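Local atomic coordinates of protein SCO1, mitochondrial (Saccharomyces cerevisiae, PDB entry 2B7K), a protein that is required for accumulation of cytochrome c oxidase subunits 1 and 2, probably through mitochondrial copper transport or insertion of copper into the enzyme. Residues F24-M29 / K118-K123; F43-F48 / D62-W67; L68-S73 / T169-I174. All coordinates share one frame; numbering follows the deposited sequence.

Contact 1 of 3, residues F24-M29 / K118-K123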
loop_
_atom_site.group_PDB
_atom_site.type_symbol
_atom_site.label_atom_id
_atom_site.label_comp_id
_atom_site.label_asym_id
_atom_site.label_seq_id
_atom_site.Cartn_x
_atom_site.Cartn_y
_atom_site.Cartn_z
ATOM N N PHE A 24 -6.978 -12.302 -0.616
ATOM C CA PHE A 24 -5.618 -12.554 -1.067
ATOM C C PHE A 24 -4.873 -13.174 0.100
ATOM O O PHE A 24 -5.280 -13.021 1.254
ATOM C CB PHE A 24 -4.929 -11.270 -1.574
ATOM C CG PHE A 24 -4.697 -10.220 -0.523
ATOM C CD1 PHE A 24 -3.619 -10.313 0.354
ATOM C CD2 PHE A 24 -5.529 -9.107 -0.445
ATOM C CE1 PHE A 24 -3.369 -9.308 1.288
ATOM C CE2 PHE A 24 -5.289 -8.096 0.488
ATOM C CZ PHE A 24 -4.206 -8.196 1.354
ATOM N N HIS A 25 -3.791 -13.879 -0.205
ATOM C CA HIS A 25 -3.007 -14.579 0.810
ATOM C C HIS A 25 -1.529 -14.383 0.494
ATOM O O HIS A 25 -1.032 -14.916 -0.493
ATOM C CB HIS A 25 -3.352 -16.071 0.758
ATOM C CG HIS A 25 -2.850 -16.857 1.927
ATOM N ND1 HIS A 25 -3.583 -17.024 3.081
ATOM C CD2 HIS A 25 -1.687 -17.523 2.121
ATOM C CE1 HIS A 25 -2.894 -17.761 3.935
ATOM N NE2 HIS A 25 -1.740 -18.076 3.377
ATOM N N LEU A 26 -0.829 -13.619 1.330
ATOM C CA LEU A 26 0.595 -13.355 1.110
ATOM C C LEU A 26 1.353 -13.553 2.413
ATOM O O LEU A 26 0.827 -14.127 3.362
ATOM C CB LEU A 26 0.788 -11.906 0.626
ATOM C CG LEU A 26 0.051 -11.518 -0.664
ATOM C CD1 LEU A 26 -0.016 -10.002 -0.800
ATOM C CD2 LEU A 26 0.760 -12.141 -1.865
ATOM N N GLU A 27 2.600 -13.092 2.445
ATOM C CA GLU A 27 3.415 -13.160 3.654
ATOM C C GLU A 27 4.089 -11.798 3.778
ATOM O O GLU A 27 4.364 -11.158 2.765
ATOM C CB GLU A 27 4.493 -14.245 3.534
ATOM C CG GLU A 27 5.509 -13.992 2.429
ATOM C CD GLU A 27 6.662 -14.989 2.431
ATOM O OE1 GLU A 27 7.396 -15.033 1.426
ATOM O OE2 GLU A 27 6.837 -15.717 3.430
ATOM N N ASP A 28 4.343 -11.325 4.994
ATOM C CA ASP A 28 5.025 -10.043 5.097
ATOM C C ASP A 28 6.517 -10.330 5.041
ATOM O O ASP A 28 6.920 -11.496 4.986
ATOM C CB ASP A 28 4.633 -9.266 6.370
ATOM C CG ASP A 28 5.037 -9.958 7.654
ATOM O OD1 ASP A 28 5.915 -10.848 7.628
ATOM O OD2 ASP A 28 4.473 -9.581 8.708
ATOM N N MET A 29 7.336 -9.286 5.038
ATOM C CA MET A 29 8.777 -9.461 4.922
ATOM C C MET A 29 9.445 -10.157 6.098
ATOM O O MET A 29 10.649 -10.412 6.064
ATOM C CB MET A 29 9.446 -8.116 4.657
ATOM C CG MET A 29 9.171 -7.074 5.718
ATOM S SD MET A 29 9.570 -5.459 5.063
ATOM C CE MET A 29 9.848 -4.530 6.557
ATOM N N LYS A 118 0.150 -13.010 -8.144
ATOM C CA LYS A 118 -0.660 -12.836 -9.344
ATOM C C LYS A 118 -2.112 -12.569 -8.953
ATOM O O LYS A 118 -2.780 -11.715 -9.538
ATOM C CB LYS A 118 -0.577 -14.093 -10.222
ATOM C CG LYS A 118 -1.479 -14.069 -11.452
ATOM C CD LYS A 118 -1.430 -15.390 -12.213
ATOM C CE LYS A 118 -0.029 -15.694 -12.724
ATOM N NZ LYS A 118 0.028 -16.979 -13.486
ATOM N N ASN A 119 -2.602 -13.304 -7.961
ATOM C CA ASN A 119 -3.975 -13.118 -7.507
ATOM C C ASN A 119 -4.169 -11.736 -6.883
ATOM O O ASN A 119 -5.149 -11.047 -7.171
ATOM C CB ASN A 119 -4.353 -14.186 -6.482
ATOM C CG ASN A 119 -5.704 -13.921 -5.849
ATOM O OD1 ASN A 119 -6.734 -13.941 -6.524
ATOM N ND2 ASN A 119 -5.705 -13.655 -4.551
ATOM N N ALA A 120 -3.242 -11.333 -6.024
ATOM C CA ALA A 120 -3.356 -10.030 -5.378
ATOM C C ALA A 120 -3.391 -8.923 -6.430
ATOM O O ALA A 120 -4.204 -7.998 -6.353
ATOM C CB ALA A 120 -2.187 -9.816 -4.415
ATOM N N CYS A 121 -2.514 -9.021 -7.420
ATOM C CA CYS A 121 -2.468 -8.023 -8.475
ATOM C C CYS A 121 -3.777 -8.008 -9.262
ATOM O O CYS A 121 -4.262 -6.946 -9.655
ATOM C CB CYS A 121 -1.281 -8.294 -9.406
ATOM S SG CYS A 121 0.334 -8.005 -8.632
ATOM N N LYS A 122 -4.354 -9.185 -9.483
ATOM C CA LYS A 122 -5.612 -9.287 -10.218
ATOM C C LYS A 122 -6.757 -8.629 -9.458
ATOM O O LYS A 122 -7.580 -7.925 -10.046
ATOM C CB LYS A 122 -5.955 -10.754 -10.483
ATOM C CG LYS A 122 -7.322 -10.962 -11.120
ATOM C CD LYS A 122 -7.612 -12.436 -11.354
ATOM C CE LYS A 122 -6.654 -13.036 -12.374
ATOM N NZ LYS A 122 -6.788 -12.383 -13.707
ATOM N N LYS A 123 -6.808 -8.862 -8.149
ATOM C CA LYS A 123 -7.851 -8.291 -7.309
ATOM C C LYS A 123 -7.846 -6.766 -7.302
ATOM O O LYS A 123 -8.893 -6.145 -7.154
ATOM C CB LYS A 123 -7.720 -8.813 -5.876
ATOM C CG LYS A 123 -8.665 -9.961 -5.541
ATOM C CD LYS A 123 -8.569 -11.086 -6.554
ATOM C CE LYS A 123 -9.623 -12.152 -6.292
ATOM N NZ LYS A 123 -9.479 -12.745 -4.936
HETATM O O HOH W 1 -3.344 -14.008 -3.078
#

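Contact 2 of 3, residues F43-F48 / D62-W67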
loop_
_atom_site.group_PDB
_atom_site.type_symbol
_atom_site.label_atom_id
_atom_site.label_comp_id
_atom_site.label_asym_id
_atom_site.label_seq_id
_atom_site.Cartn_x
_atom_site.Cartn_y
_atom_site.Cartn_z
ATOM N N PHE A 43 -7.273 1.803 8.646
ATOM C CA PHE A 43 -7.179 2.378 7.315
ATOM C C PHE A 43 -5.829 1.943 6.781
ATOM O O PHE A 43 -4.803 2.175 7.413
ATOM C CB PHE A 43 -7.264 3.904 7.383
ATOM C CG PHE A 43 -8.653 4.433 7.178
ATOM C CD1 PHE A 43 -9.210 4.472 5.905
ATOM C CD2 PHE A 43 -9.416 4.856 8.258
ATOM C CE1 PHE A 43 -10.514 4.923 5.708
ATOM C CE2 PHE A 43 -10.724 5.310 8.074
ATOM C CZ PHE A 43 -11.270 5.343 6.799
ATOM N N SER A 44 -5.839 1.291 5.627
ATOM C CA SER A 44 -4.610 0.808 5.030
ATOM C C SER A 44 -4.372 1.524 3.717
ATOM O O SER A 44 -5.312 1.936 3.049
ATOM C CB SER A 44 -4.711 -0.702 4.780
ATOM O OG SER A 44 -5.001 -1.405 5.982
ATOM N N ILE A 45 -3.106 1.687 3.360
ATOM C CA ILE A 45 -2.772 2.313 2.096
ATOM C C ILE A 45 -1.802 1.347 1.418
ATOM O O ILE A 45 -0.745 1.015 1.953
ATOM C CB ILE A 45 -2.171 3.729 2.302
ATOM C CG1 ILE A 45 -1.960 4.384 0.935
ATOM C CG2 ILE A 45 -0.883 3.658 3.127
ATOM C CD1 ILE A 45 -1.828 5.906 0.984
ATOM N N ILE A 46 -2.202 0.872 0.247
ATOM C CA ILE A 46 -1.431 -0.110 -0.498
ATOM C C ILE A 46 -0.774 0.426 -1.757
ATOM O O ILE A 46 -1.381 1.173 -2.522
ATOM C CB ILE A 46 -2.338 -1.288 -0.897
ATOM C CG1 ILE A 46 -2.992 -1.870 0.358
ATOM C CG2 ILE A 46 -1.534 -2.348 -1.640
ATOM C CD1 ILE A 46 -4.082 -2.884 0.061
ATOM N N TYR A 47 0.476 0.034 -1.963
ATOM C CA TYR A 47 1.205 0.450 -3.154
ATOM C C TYR A 47 1.833 -0.783 -3.777
ATOM O O TYR A 47 2.509 -1.548 -3.093
ATOM C CB TYR A 47 2.306 1.458 -2.805
ATOM C CG TYR A 47 3.133 1.864 -4.010
ATOM C CD1 TYR A 47 2.571 2.611 -5.045
ATOM C CD2 TYR A 47 4.460 1.457 -4.138
ATOM C CE1 TYR A 47 3.312 2.940 -6.186
ATOM C CE2 TYR A 47 5.210 1.775 -5.272
ATOM C CZ TYR A 47 4.629 2.514 -6.293
ATOM O OH TYR A 47 5.363 2.803 -7.429
ATOM N N PHE A 48 1.596 -0.969 -5.072
ATOM C CA PHE A 48 2.152 -2.095 -5.816
ATOM C C PHE A 48 3.378 -1.600 -6.590
ATOM O O PHE A 48 3.321 -0.565 -7.248
ATOM C CB PHE A 48 1.123 -2.640 -6.820
ATOM C CG PHE A 48 0.033 -3.461 -6.200
ATOM C CD1 PHE A 48 0.120 -4.852 -6.175
ATOM C CD2 PHE A 48 -1.086 -2.850 -5.647
ATOM C CE1 PHE A 48 -0.895 -5.628 -5.607
ATOM C CE2 PHE A 48 -2.110 -3.613 -5.073
ATOM C CZ PHE A 48 -2.012 -5.008 -5.055
ATOM N N ASP A 62 8.890 7.491 -1.356
ATOM C CA ASP A 62 9.382 8.678 -0.658
ATOM C C ASP A 62 8.187 9.565 -0.330
ATOM O O ASP A 62 8.057 10.050 0.792
ATOM C CB ASP A 62 10.371 9.457 -1.529
ATOM C CG ASP A 62 11.800 8.963 -1.379
ATOM O OD1 ASP A 62 12.674 9.430 -2.143
ATOM O OD2 ASP A 62 12.054 8.116 -0.495
ATOM N N LYS A 63 7.309 9.761 -1.312
ATOM C CA LYS A 63 6.125 10.587 -1.114
ATOM C C LYS A 63 5.266 10.006 0.004
ATOM O O LYS A 63 4.747 10.746 0.845
ATOM C CB LYS A 63 5.309 10.683 -2.411
ATOM C CG LYS A 63 4.098 11.617 -2.310
ATOM C CD LYS A 63 3.382 11.794 -3.652
ATOM C CE LYS A 63 2.812 10.479 -4.180
ATOM N NZ LYS A 63 2.103 10.661 -5.488
ATOM N N LEU A 64 5.115 8.681 0.011
ATOM C CA LEU A 64 4.316 8.011 1.035
ATOM C C LEU A 64 4.883 8.286 2.434
ATOM O O LEU A 64 4.134 8.497 3.387
ATOM C CB LEU A 64 4.266 6.498 0.771
ATOM C CG LEU A 64 3.539 5.635 1.812
ATOM C CD1 LEU A 64 2.076 6.067 1.898
ATOM C CD2 LEU A 64 3.642 4.156 1.435
ATOM N N GLY A 65 6.206 8.284 2.554
ATOM C CA GLY A 65 6.824 8.548 3.842
ATOM C C GLY A 65 6.489 9.947 4.330
ATOM O O GLY A 65 6.263 10.167 5.525
ATOM N N LEU A 66 6.455 10.900 3.406
ATOM C CA LEU A 66 6.125 12.276 3.768
ATOM C C LEU A 66 4.686 12.321 4.264
ATOM O O LEU A 66 4.385 12.972 5.266
ATOM C CB LEU A 66 6.281 13.203 2.563
ATOM C CG LEU A 66 7.705 13.426 2.044
ATOM C CD1 LEU A 66 7.662 14.411 0.895
ATOM C CD2 LEU A 66 8.592 13.959 3.165
ATOM N N TRP A 67 3.801 11.627 3.553
ATOM C CA TRP A 67 2.391 11.575 3.933
ATOM C C TRP A 67 2.210 10.977 5.326
ATOM O O TRP A 67 1.520 11.547 6.175
ATOM C CB TRP A 67 1.586 10.722 2.944
ATOM C CG TRP A 67 1.337 11.340 1.592
ATOM C CD1 TRP A 67 1.556 12.632 1.217
ATOM C CD2 TRP A 67 0.792 10.675 0.447
ATOM N NE1 TRP A 67 1.181 12.817 -0.099
ATOM C CE2 TRP A 67 0.706 11.630 -0.593
ATOM C CE3 TRP A 67 0.362 9.362 0.200
ATOM C CZ2 TRP A 67 0.212 11.315 -1.866
ATOM C CZ3 TRP A 67 -0.131 9.044 -1.065
ATOM C CH2 TRP A 67 -0.202 10.021 -2.081
#

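Contact 3 of 3, residues L68-S73 / T169-I174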
loop_
_atom_site.group_PDB
_atom_site.type_symbol
_atom_site.label_atom_id
_atom_site.label_comp_id
_atom_site.label_asym_id
_atom_site.label_seq_id
_atom_site.Cartn_x
_atom_site.Cartn_y
_atom_site.Cartn_z
ATOM N N LEU A 68 2.808 9.813 5.553
ATOM C CA LEU A 68 2.695 9.144 6.846
ATOM C C LEU A 68 3.127 10.021 8.014
ATOM O O LEU A 68 2.428 10.105 9.028
ATOM C CB LEU A 68 3.511 7.855 6.845
ATOM C CG LEU A 68 2.995 6.794 5.867
ATOM C CD1 LEU A 68 3.966 5.620 5.818
ATOM C CD2 LEU A 68 1.613 6.329 6.297
ATOM N N ASN A 69 4.272 10.680 7.875
ATOM C CA ASN A 69 4.763 11.543 8.946
ATOM C C ASN A 69 3.881 12.767 9.175
ATOM O O ASN A 69 3.687 13.187 10.312
ATOM C CB ASN A 69 6.202 11.965 8.659
ATOM C CG ASN A 69 7.203 10.898 9.053
ATOM O OD1 ASN A 69 8.365 10.939 8.653
ATOM N ND2 ASN A 69 6.756 9.936 9.854
ATOM N N THR A 70 3.348 13.340 8.103
ATOM C CA THR A 70 2.476 14.500 8.236
ATOM C C THR A 70 1.173 14.052 8.890
ATOM O O THR A 70 0.632 14.737 9.761
ATOM C CB THR A 70 2.146 15.114 6.865
ATOM O OG1 THR A 70 3.344 15.628 6.275
ATOM C CG2 THR A 70 1.140 16.236 7.009
ATOM N N LEU A 71 0.671 12.894 8.467
ATOM C CA LEU A 71 -0.578 12.372 9.013
ATOM C C LEU A 71 -0.506 12.140 10.517
ATOM O O LEU A 71 -1.396 12.550 11.264
ATOM C CB LEU A 71 -0.960 11.070 8.298
ATOM C CG LEU A 71 -1.553 11.298 6.904
ATOM C CD1 LEU A 71 -1.607 9.989 6.130
ATOM C CD2 LEU A 71 -2.952 11.898 7.053
ATOM N N SER A 72 0.556 11.488 10.968
ATOM C CA SER A 72 0.695 11.215 12.388
ATOM C C SER A 72 1.008 12.463 13.216
ATOM O O SER A 72 0.388 12.694 14.255
ATOM C CB SER A 72 1.768 10.149 12.618
ATOM O OG SER A 72 3.006 10.557 12.071
ATOM N N SER A 73 1.946 13.282 12.755
ATOM C CA SER A 73 2.321 14.476 13.511
ATOM C C SER A 73 1.275 15.593 13.528
ATOM O O SER A 73 1.014 16.188 14.574
ATOM C CB SER A 73 3.659 15.029 12.999
ATOM O OG SER A 73 3.556 15.536 11.681
ATOM N N THR A 169 -1.673 17.741 -1.018
ATOM C CA THR A 169 -3.034 17.371 -1.392
ATOM C C THR A 169 -3.360 15.914 -1.082
ATOM O O THR A 169 -4.519 15.571 -0.847
ATOM C CB THR A 169 -3.302 17.641 -2.885
ATOM O OG1 THR A 169 -2.365 16.913 -3.680
ATOM C CG2 THR A 169 -3.160 19.131 -3.184
ATOM N N GLY A 170 -2.343 15.057 -1.086
ATOM C CA GLY A 170 -2.570 13.655 -0.778
ATOM C C GLY A 170 -2.979 13.521 0.678
ATOM O O GLY A 170 -3.881 12.760 1.027
ATOM N N VAL A 171 -2.307 14.267 1.542
ATOM C CA VAL A 171 -2.640 14.221 2.957
ATOM C C VAL A 171 -4.073 14.713 3.174
ATOM O O VAL A 171 -4.836 14.096 3.914
ATOM C CB VAL A 171 -1.672 15.089 3.787
ATOM C CG1 VAL A 171 -2.198 15.234 5.220
ATOM C CG2 VAL A 171 -0.289 14.449 3.799
ATOM N N ASP A 172 -4.440 15.811 2.518
ATOM C CA ASP A 172 -5.785 16.373 2.666
ATOM C C ASP A 172 -6.875 15.353 2.337
ATOM O O ASP A 172 -7.876 15.241 3.052
ATOM C CB ASP A 172 -5.964 17.610 1.767
ATOM C CG ASP A 172 -5.045 18.763 2.153
ATOM O OD1 ASP A 172 -4.746 18.917 3.353
ATOM O OD2 ASP A 172 -4.633 19.537 1.256
ATOM N N LYS A 173 -6.668 14.605 1.254
ATOM C CA LYS A 173 -7.630 13.603 0.810
ATOM C C LYS A 173 -7.762 12.448 1.795
ATOM O O LYS A 173 -8.863 11.967 2.061
ATOM C CB LYS A 173 -7.223 13.060 -0.565
ATOM C CG LYS A 173 -8.273 12.172 -1.221
ATOM C CD LYS A 173 -9.522 12.972 -1.563
ATOM C CE LYS A 173 -10.507 12.157 -2.382
ATOM N NZ LYS A 173 -11.694 12.969 -2.772
ATOM N N ILE A 174 -6.638 11.990 2.336
ATOM C CA ILE A 174 -6.672 10.896 3.293
ATOM C C ILE A 174 -7.376 11.338 4.578
ATOM O O ILE A 174 -8.229 10.623 5.102
ATOM C CB ILE A 174 -5.235 10.403 3.591
ATOM C CG1 ILE A 174 -4.649 9.792 2.313
ATOM C CG2 ILE A 174 -5.242 9.386 4.721
ATOM C CD1 ILE A 174 -3.184 9.425 2.406
#

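Contact 1 of 3, residues F24-M29 / K118-K123
In this thioredoxin-like domain, strand 25-28, first in chain order and next to the edge strand 33-35, and Phe24 just before it meet the last turns of helix 114-123. Phe24 and Leu26 touch Asn119 and Ala120. The methyl of Ala120 sits 4.2 Å from Phe24 CB and makes a second apolar contact with Leu26 CD1. The Phe24 ring turns away from the helix, toward Phe34, Leu39 and Tyr124. Asn119 brings the polar part. Its CG is anti to the backbone N (chi1 172°), which carries the amide toward Phe24 and the strand start. Asn119 ND2 lies 3.7 Å from Phe24 CA. It donates to Pro23 O and to a water, with Asn119 ND2 2.8 Å from the water oxygen. The same water accepts from His25 N at 2.9 Å, so it bridges strand and helix. Lys123 NZ also bonds to Pro23 O, and it makes a weak bond to Asn119 OD1 at 3.4 Å. The NH2 end is thus held twice, the oxygen weakly. No direct hydrogen bond links the two segments. A helix laid against the sheet, here through the methyl of Ala120, belongs to the layered thioredoxin fold of the SCO1/SenC family.

Contact 2 of 3, residues F43-F48 / D62-W67
The Trp67 indole takes the tip of Ile45 at an oblique angle, and one of its faces carries Lys63 CG from the preceding turn of the helix. Lys63 CG stands 3.6 Å above the Trp67 ring plane, toward the rim. Ile45 CD1 comes to the six-membered ring, 4.1 Å from Trp67 CZ3 and 4.2 Å from Trp67 CE3. The Ile45 side chain is roughly perpendicular to that of Trp67. Phe148 of the neighbouring strand also meets the indole, with planes at about 60°. Trp67 NE1 bonds to Asp166 O. The Tyr47 ring meets Phe148 as well, and its OH bonds to Ser145 O.

Leu64 completes the contact. Ile45 CG1 is anti to the backbone N (chi1 -175°) and takes CD1 out toward the helix, while CG2 branches off beside it. Leu64 CD1 touches both branches, 4.0 Å from Ile45 CG2 and 4.0 Å from Ile45 CD1. The side chains of Ile45 and Leu64 lie alongside one another, pointing opposite ways.

This is the first half of a beta-alpha-beta unit made of strand 44-49, helix 56-75 and strand 80-85. The Leu64 side chain is about 10 Å from that of Cys57, a probable copper ligand on the same helix. The chemistry across the contact is wholly apolar. Methyl and ring packing joins helix to sheet, and the indole N-H of buried Trp67 is satisfied by the backbone carbonyl of Asp166, outside the two segments.

Contact 3 of 3, residues L68-S73 / T169-I174
Leu71 meets Val171 and Ile174 through its two terminal methyls. Neither its CB nor its CG has a partner within 4.2 Å across the contact. CG is anti to the carbonyl carbon (chi1 -77°), and the contacts begin beyond it, at CD1 and CD2. Leu71 CD1 lies 3.9 Å from Ile174 CG2 and 4.1 Å from Ile174 CD1. Leu71 CD2 lies 3.9 Å from Val171 CG1 and 4.1 Å from Ile174 CG2. The Leu71 side chain stands nearly square to that of Ile174, whereas it and Val171 lie side by side with reversed directions. Leu71 also touches Leu79.

Val171 is shared with Thr70. The methyl Thr70 CG2 is 3.9 Å from Val171 CG1, and it is equally near the other Val171 methyl. Thr70 OG1 is used within its own helix, where it bonds to Leu66 O. Val171 further touches Trp67 and Tyr75, and Ile174 touches Leu161 of the last strand.

The short helical segments come within 10.0 Å at their axes and cross at -49°. An alanine in place of Leu71 is likely to open a gap between the helices, leaving Ile174 CG2 without its Leu71 neighbours and Val171 CG1 with Thr70 CG2 alone across these segments. Farther from the contact, Ser73 OG donates to Asn69 O over 2.7 Å. Ser73 N reaches the same oxygen from the opposite face of its plane, so this carbonyl is gripped twice.

No hydrogen bond or charge pair crosses between these two helical segments. Methyl packing does the joining, and the polar groups of Thr70 and Ser73 turn back to their own backbone.

How the contacts relate
All three contacts are mainly buried, but their depth differs. Contact 2 is the most central. Its centre is about 6 Å from the centre of the chain, its three touching residues are all buried, and it is purely apolar. Contacts 1 and 3 lie farther out, on opposite sides of that centre, and each includes a partly exposed residue, Asn119 and Thr70. Contact 1 adds a water bridge and an amide to its apolar patch. Contact 3 joins its two helical segments by aliphatic packing. Contacts 1 and 2 reach the same sheet and touch where Phe48 CZ lies 3.9 Å from Ala120 O. Contacts 2 and 3 share helix 56-75, and Ile45 CD1 packs 4.0 Å from Ile174 CD1.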